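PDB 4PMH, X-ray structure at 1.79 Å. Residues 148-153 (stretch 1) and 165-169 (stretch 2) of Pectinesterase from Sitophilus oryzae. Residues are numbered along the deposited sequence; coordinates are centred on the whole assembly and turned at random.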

# COMPACT_ATOMS: atom_id res chain seq x y z
N CYS A 148 9.78 7.46 -7.31
CA CYS A 148 9.85 8.93 -7.19
C CYS A 148 8.50 9.63 -7.44
O CYS A 148 8.34 10.84 -7.17
N SER A 149 7.50 8.90 -7.92
CA SER A 149 6.17 9.46 -8.07
C SER A 149 5.46 9.63 -6.71
O SER A 149 4.37 10.23 -6.66
N THR A 150 6.07 9.13 -5.63
CA THR A 150 5.39 9.02 -4.34
C THR A 150 5.11 10.37 -3.73
O THR A 150 6.02 11.19 -3.61
N VAL A 151 3.87 10.59 -3.32
CA VAL A 151 3.48 11.85 -2.65
C VAL A 151 3.92 11.89 -1.17
O VAL A 151 4.51 12.87 -0.72
N PHE A 152 3.67 10.81 -0.43
CA PHE A 152 4.08 10.67 0.97
C PHE A 152 4.99 9.43 1.08
O PHE A 152 4.54 8.29 0.91
N TRP A 153 6.27 9.65 1.38
CA TRP A 153 7.32 8.63 1.27
C TRP A 153 7.96 8.39 2.64
O TRP A 153 8.63 9.26 3.17
N SER A 165 -5.72 12.50 4.32
CA SER A 165 -5.89 11.95 2.99
C SER A 165 -4.62 12.20 2.17
O SER A 165 -4.10 13.33 2.13
N ILE A 166 -4.16 11.17 1.48
CA ILE A 166 -3.02 11.30 0.59
C ILE A 166 -3.46 10.87 -0.79
O ILE A 166 -4.02 9.79 -0.96
N GLU A 167 -3.17 11.70 -1.78
CA GLU A 167 -3.62 11.45 -3.12
C GLU A 167 -2.55 11.72 -4.15
O GLU A 167 -1.88 12.74 -4.10
N ASN A 168 -2.42 10.80 -5.10
CA ASN A 168 -1.73 11.11 -6.35
C ASN A 168 -2.77 10.98 -7.47
O ASN A 168 -3.23 9.89 -7.81
N SER A 169 -3.14 12.12 -8.03
CA SER A 169 -4.35 12.23 -8.84
C SER A 169 -4.09 11.95 -10.31
O SER A 169 -4.98 12.11 -11.13

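Packing of residues 165-169 against residues 148-153 in the pectinesterase of Sitophilus oryzae. The touching parts of the two segments run in nearly opposite directions, 174° apart end to end, and no hydrogen bond joins them; the contact is made mainly by side chains and buries 257 Å², both sides summed. V151 lies nearest N168 along the backbone, with 6.4 Å between their CA atoms, and F152 lies nearest I166, with 7.1 Å between theirs, a spacing that leaves room for side chains between the chains.

S165 opens the strand out of reach of the other stretch; its chi1 is m, and its OG is hydrogen-bonded elsewhere in the structure. I166 follows with its CA-to-CB bond directed toward the partner and has the largest covered area of any residue here, 67 Å². Its rotamer, chi1 m and chi2 t, brings CD1 to 3.6 Å from CD2 of F152, an oblique approach to the ring. F152, whose CA-to-CB bond also points toward stretch 2, has chi1 t and chi2 near -65°. I166 CG2 lies 4.0 Å from V151 CG1 and also 3.8 Å from F152 CB, so the isoleucine touches two successive apolar residues and its CG2 reaches both of them.

At E167 the alternation of the strand turns the CA-to-CB bond away. Its side chain extends with chi1 and chi2 both t, and OE1 is hydrogen-bonded elsewhere in the structure. The backbone still takes part: E167 O lies 3.5 Å from CG2 of V151, whose chi1 is t and whose CA-to-CB bond points toward stretch 2. V151 therefore packs against main chain as well as side chains.

The CA-to-CB bond of N168 points toward the partner again, with chi1 t and chi2 near -27°. Its CB lies 3.8 Å from V151 CG2, so the aliphatic base of the asparagine continues the apolar contact begun by I166. Farther out, ND2 comes within 2.8 Å of the carbonyl O of S149, but the poor angle rules this out as a hydrogen bond; both ND2 and OD1 of N168 find hydrogen-bonding partners elsewhere in the structure. S149 itself, chi1 p, sets its CA-to-CB bond sideways, and its CB is 4.3 Å from N168 ND2.

S169, chi1 p, ends the segment without touching the other stretch. The CA-to-CB bond of T150 points away, while C148 and W153 are out of reach at the two ends of stretch 1; C148 is covalently bonded to a group elsewhere in the structure.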

# COMPACT_ATOMS: atom_id res chain seq x y z
CB CYS A 148 10.94 9.51 -8.11
SG CYS A 148 12.63 9.20 -7.53
CB SER A 149 5.33 8.59 -9.01
OG SER A 149 4.83 7.43 -8.34
CB THR A 150 6.20 8.18 -3.32
OG1 THR A 150 6.35 6.84 -3.80
CG2 THR A 150 5.49 8.14 -1.97
CB VAL A 151 1.96 12.12 -2.82
CG1 VAL A 151 1.50 13.29 -1.96
CG2 VAL A 151 1.64 12.35 -4.29
CB PHE A 152 2.81 10.51 1.80
CG PHE A 152 2.93 10.88 3.26
CD1 PHE A 152 3.75 10.15 4.12
CD2 PHE A 152 2.12 11.87 3.80
CE1 PHE A 152 3.81 10.47 5.47
CE2 PHE A 152 2.16 12.18 5.15
CZ PHE A 152 3.01 11.47 5.99
CB TRP A 153 8.37 9.11 0.27
CG TRP A 153 9.35 8.05 -0.20
CD1 TRP A 153 9.64 6.85 0.38
CD2 TRP A 153 10.19 8.15 -1.36
NE1 TRP A 153 10.59 6.18 -0.35
CE2 TRP A 153 10.95 6.96 -1.42
CE3 TRP A 153 10.35 9.11 -2.36
CZ2 TRP A 153 11.85 6.71 -2.45
CZ3 TRP A 153 11.26 8.87 -3.38
CH2 TRP A 153 12.00 7.68 -3.42
CB SER A 165 -7.08 12.63 2.30
OG SER A 165 -8.32 12.39 2.98
CB ILE A 166 -1.82 10.41 1.02
CG1 ILE A 166 -1.43 10.66 2.49
CG2 ILE A 166 -0.62 10.68 0.13
CD1 ILE A 166 -0.56 9.58 3.10
CB GLU A 167 -4.83 12.35 -3.44
CG GLU A 167 -5.24 12.31 -4.91
CD GLU A 167 -6.51 13.08 -5.15
OE1 GLU A 167 -6.55 14.25 -4.73
OE2 GLU A 167 -7.45 12.50 -5.72
CB ASN A 168 -0.52 10.20 -6.54
CG ASN A 168 0.41 10.68 -7.65
OD1 ASN A 168 -0.01 11.36 -8.60
ND2 ASN A 168 1.70 10.35 -7.52
CB SER A 169 -4.98 13.62 -8.67
OG SER A 169 -4.11 14.67 -9.10